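PDB 4IKG: cell death activator CIDE-3 from Mus musculus, which transfers triacylglycerols between lipid droplets in white adipose tissue, promoting their fusion into a single large droplet, and homodimerises with the help of its CIDE-N domain. Local coordinates for residues R9-T12 against A13-V17; D28-N31 against K32-D35. All coordinates share one frame; numbering follows the deposited sequence.

Contact 1: R9-T12 against A13-V17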
loop_
_atom_site.group_PDB
_atom_site.type_symbol
_atom_site.label_atom_id
_atom_site.label_comp_id
_atom_site.label_asym_id
_atom_site.label_seq_id
_atom_site.Cartn_x
_atom_site.Cartn_y
_atom_site.Cartn_z
ATOM N N ARG A 9 5.646 2.487 3.873
ATOM C CA ARG A 9 5.372 3.880 3.538
ATOM C C ARG A 9 4.289 3.937 2.467
ATOM O O ARG A 9 4.547 3.659 1.294
ATOM C CB ARG A 9 6.643 4.586 3.063
ATOM C CG ARG A 9 7.809 4.458 4.035
ATOM C CD ARG A 9 9.027 5.241 3.562
ATOM N NE ARG A 9 10.193 4.990 4.406
ATOM C CZ ARG A 9 11.366 5.600 4.264
ATOM N NH1 ARG A 9 11.535 6.505 3.311
ATOM N NH2 ARG A 9 12.371 5.304 5.078
ATOM N N VAL A 10 3.073 4.290 2.875
ATOM C CA VAL A 10 1.926 4.256 1.971
ATOM C C VAL A 10 1.487 5.655 1.539
ATOM O O VAL A 10 1.236 6.524 2.375
ATOM C CB VAL A 10 0.737 3.511 2.610
ATOM C CG1 VAL A 10 -0.420 3.409 1.631
ATOM C CG2 VAL A 10 1.173 2.128 3.071
ATOM N N SER A 11 1.399 5.862 0.227
ATOM C CA SER A 11 0.985 7.148 -0.323
ATOM C C SER A 11 -0.385 7.046 -0.983
ATOM O O SER A 11 -0.871 5.950 -1.259
ATOM C CB SER A 11 2.016 7.652 -1.336
ATOM O OG SER A 11 1.580 8.847 -1.963
ATOM N N THR A 12 -1.002 8.196 -1.233
ATOM C CA THR A 12 -2.280 8.241 -1.934
ATOM C C THR A 12 -2.054 8.501 -3.419
ATOM O O THR A 12 -0.980 8.950 -3.819
ATOM C CB THR A 12 -3.209 9.321 -1.350
ATOM O OG1 THR A 12 -2.528 10.582 -1.330
ATOM C CG2 THR A 12 -3.624 8.953 0.066
ATOM N N ALA A 13 -3.070 8.220 -4.230
ATOM C CA ALA A 13 -2.956 8.332 -5.683
ATOM C C ALA A 13 -2.577 9.732 -6.164
ATOM O O ALA A 13 -1.934 9.885 -7.203
ATOM C CB ALA A 13 -4.241 7.866 -6.353
ATOM N N ASP A 14 -2.969 10.747 -5.401
ATOM C CA ASP A 14 -2.692 12.132 -5.765
ATOM C C ASP A 14 -1.391 12.644 -5.148
ATOM O O ASP A 14 -1.110 13.843 -5.187
ATOM C CB ASP A 14 -3.864 13.026 -5.353
ATOM C CG ASP A 14 -4.474 12.613 -4.024
ATOM O OD1 ASP A 14 -4.359 11.425 -3.657
ATOM O OD2 ASP A 14 -5.075 13.475 -3.350
ATOM N N ARG A 15 -0.605 11.723 -4.591
ATOM C CA ARG A 15 0.632 12.048 -3.871
ATOM C C ARG A 15 0.408 13.104 -2.799
ATOM O O ARG A 15 1.277 13.941 -2.546
ATOM C CB ARG A 15 1.732 12.512 -4.827
ATOM C CG ARG A 15 2.618 11.400 -5.335
ATOM C CD ARG A 15 1.898 10.525 -6.339
ATOM N NE ARG A 15 2.858 9.812 -7.172
ATOM C CZ ARG A 15 2.536 9.043 -8.206
ATOM N NH1 ARG A 15 1.266 8.875 -8.547
ATOM N NH2 ARG A 15 3.493 8.443 -8.899
ATOM N N LYS A 16 -0.767 13.056 -2.180
ATOM C CA LYS A 16 -1.162 14.050 -1.192
ATOM C C LYS A 16 -0.552 13.742 0.172
ATOM O O LYS A 16 0.272 14.503 0.679
ATOM C CB LYS A 16 -2.689 14.115 -1.084
ATOM C CG LYS A 16 -3.211 15.390 -0.432
ATOM C CD LYS A 16 -4.647 15.232 0.062
ATOM C CE LYS A 16 -5.665 15.868 -0.880
ATOM N NZ LYS A 16 -7.038 15.873 -0.291
ATOM N N VAL A 17 -0.964 12.623 0.758
ATOM C CA VAL A 17 -0.488 12.229 2.078
ATOM C C VAL A 17 0.285 10.907 2.054
ATOM O O VAL A 17 -0.142 9.929 1.432
ATOM C CB VAL A 17 -1.643 12.209 3.124
ATOM C CG1 VAL A 17 -2.990 12.460 2.448
ATOM C CG2 VAL A 17 -1.663 10.906 3.918
#
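The hydroxyl of Thr12 is the hub of its contact with the loop that follows. Thr12 OG1 gives its proton to Asp14 OD1 at 3.1 Å, reaching the oxygen from above the carboxylate plane, and accepts from two successive amides, Lys16 N at 3.2 Å and, more weakly but along a straighter path (160° at the hydrogen), Val17 N. With chi1 at 54°, OG1 sits between the backbone N and the carbonyl carbon of Thr12, a torsion that turns the hydroxyl to the amides of Lys16 and Val17 and leaves CG2 near Val17 O. The Thr12 carbonyl is gripped as well. Ser11 OG donates to Thr12 O in the carbonyl plane, on a lone pair, at 3.2 Å. Arg15 N reaches Thr12 O at 2.9 Å from 55° above that plane. The latter bond closes a type I beta turn from Thr12 to Arg15, the first bend of the loop joining the antiparallel strands 7-11 and 18-22 in the ubiquitin-like beta-grasp fold of the CIDE-N domain. Arg15 has a left-handed backbone conformation, which carries the chain round to Lys16 and Val17. On the return limb Val17 O takes a weak bond from Thr12 N and a CA-H...O contact from Ser11 CA at 3.5 Å. Away from this hydrogen-bonded cluster the fit is looser. The chain of Lys16 leaves Thr12 OG1 after its CB, 3.5 Å away, and runs off into an exposed position; Asp14, though bonded through OD1, is an exposed residue. The Arg15 side chain turns away from Thr12 to a salt bridge with Glu49 and a hydrogen bond from NH1 to the carbonyl of Lys80, with Ala13 O lying in plane at the guanidinium edge.

Contact 2: D28-N31 against K32-D35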
loop_
_atom_site.group_PDB
_atom_site.type_symbol
_atom_site.label_atom_id
_atom_site.label_comp_id
_atom_site.label_asym_id
_atom_site.label_seq_id
_atom_site.Cartn_x
_atom_site.Cartn_y
_atom_site.Cartn_z
ATOM N N ASP A 28 -3.189 -7.756 5.982
ATOM C CA ASP A 28 -3.348 -6.942 7.170
ATOM C C ASP A 28 -3.165 -5.467 6.853
ATOM O O ASP A 28 -3.916 -4.616 7.335
ATOM C CB ASP A 28 -2.308 -7.377 8.192
ATOM C CG ASP A 28 -2.015 -8.871 8.118
ATOM O OD1 ASP A 28 -2.032 -9.417 6.995
ATOM O OD2 ASP A 28 -1.786 -9.517 9.164
ATOM N N LEU A 29 -2.148 -5.170 6.051
ATOM C CA LEU A 29 -1.907 -3.809 5.599
ATOM C C LEU A 29 -3.141 -3.302 4.878
ATOM O O LEU A 29 -3.653 -2.227 5.186
ATOM C CB LEU A 29 -0.707 -3.756 4.656
ATOM C CG LEU A 29 -0.398 -2.367 4.100
ATOM C CD1 LEU A 29 -0.134 -1.396 5.239
ATOM C CD2 LEU A 29 0.783 -2.413 3.144
ATOM N N LEU A 30 -3.618 -4.088 3.920
ATOM C CA LEU A 30 -4.810 -3.715 3.170
ATOM C C LEU A 30 -6.034 -3.530 4.072
ATOM O O LEU A 30 -6.927 -2.740 3.763
ATOM C CB LEU A 30 -5.082 -4.710 2.035
ATOM C CG LEU A 30 -4.597 -4.252 0.654
ATOM C CD1 LEU A 30 -5.133 -2.863 0.359
ATOM C CD2 LEU A 30 -3.078 -4.273 0.546
ATOM N N ASN A 31 -6.061 -4.249 5.190
ATOM C CA ASN A 31 -7.092 -4.045 6.204
ATOM C C ASN A 31 -6.939 -2.688 6.901
ATOM O O ASN A 31 -7.917 -1.966 7.096
ATOM C CB ASN A 31 -7.087 -5.184 7.236
ATOM C CG ASN A 31 -7.622 -6.496 6.672
ATOM O OD1 ASN A 31 -8.398 -6.508 5.716
ATOM N ND2 ASN A 31 -7.210 -7.607 7.272
ATOM N N LYS A 32 -5.698 -2.338 7.233
ATOM C CA LYS A 32 -5.394 -1.153 8.039
ATOM C C LYS A 32 -5.507 0.175 7.288
ATOM O O LYS A 32 -6.075 1.145 7.799
ATOM C CB LYS A 32 -3.991 -1.274 8.644
ATOM C CG LYS A 32 -3.974 -1.246 10.160
ATOM C CD LYS A 32 -3.362 -2.511 10.728
ATOM C CE LYS A 32 -2.012 -2.229 11.353
ATOM N NZ LYS A 32 -1.424 -3.460 11.939
ATOM N N VAL A 33 -4.955 0.204 6.078
ATOM C CA VAL A 33 -4.817 1.434 5.291
ATOM C C VAL A 33 -6.134 2.193 5.048
ATOM O O VAL A 33 -6.133 3.419 4.946
ATOM C CB VAL A 33 -4.044 1.178 3.958
ATOM C CG1 VAL A 33 -4.693 0.051 3.155
ATOM C CG2 VAL A 33 -3.922 2.459 3.134
ATOM N N GLN A 34 -7.255 1.478 4.984
ATOM C CA GLN A 34 -8.551 2.133 4.779
ATOM C C GLN A 34 -8.882 3.103 5.909
ATOM O O GLN A 34 -9.239 4.253 5.665
ATOM C CB GLN A 34 -9.686 1.113 4.625
ATOM C CG GLN A 34 -11.060 1.754 4.409
ATOM C CD GLN A 34 -12.210 0.761 4.503
ATOM O OE1 GLN A 34 -12.084 -0.300 5.116
ATOM N NE2 GLN A 34 -13.340 1.107 3.896
ATOM N N ASP A 35 -8.762 2.631 7.146
ATOM C CA ASP A 35 -9.047 3.456 8.314
ATOM C C ASP A 35 -7.855 4.311 8.733
ATOM O O ASP A 35 -8.018 5.291 9.464
ATOM C CB ASP A 35 -9.532 2.598 9.488
ATOM C CG ASP A 35 -11.024 2.328 9.437
ATOM O OD1 ASP A 35 -11.772 3.203 8.949
ATOM O OD2 ASP A 35 -11.450 1.246 9.891
#
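Asp28-Asn31 and Lys32-Asp35 are successive turns of the helix 26-36, and the amides of Lys32 and Val33 stitch them together. Val33 N donates to Leu29 O at 2.9 Å, a straight bond (168° at the hydrogen). Lys32 N bonds to Asp28 O at 2.9 Å and makes a second, weak hydrogen bond to Leu29 O. Side chains then fill in around these carbonyls. Val33, with chi1 at 54°, holds CG1 between its own backbone N and carbonyl carbon, which presses that methyl back on the preceding turn, 3.2 Å from Leu29 O and 3.6 Å from Leu30 O. Its partner is Leu30, which lies alongside and points the same way, with Leu30 CD1 4.1 Å from Val33 CG1. Both residues also touch Pro43, and Leu29 packs on Cys8 and Leu46, so this flank of the helix faces the sheet. Lys32 leaves from another side: its CB rests 3.6 Å from both Asp28 O and Leu29 O, and bends at chi2 and chi3 carry NZ to a weak hydrogen bond with the carbonyl of Met22. Lys32 NZ lies 6.7 Å from Asp28 OD2, so any attraction is probably modest and no salt bridge forms. Gln34 N stands 4.4 Å from Leu30 O, too far for the regular helical bond; with the Val33 methyl beside it instead of a donor, this buried carbonyl has no polar partner, probably at some energetic cost.

Overall arrangement
From the N terminus the chain enters strand 7-11 and at its end meets contact 1, which closes the short loop back to strand 18-22 at one side of the mixed sheet. Contact 2 opens only after that second strand is complete, within the helix 26-36 that lies across the sheet. The two therefore follow in series, neither nested nor crossed, with centres about 14 Å apart. They do meet in the core, where Val10 CG1 on strand 7-11 packs against Val33 CG2 on the helix at 3.9 Å. Contact 1 closes the turn of the hairpin, and contact 2 lies within the helix packed on it, giving the beta-beta-alpha opening of the ubiquitin-like fold.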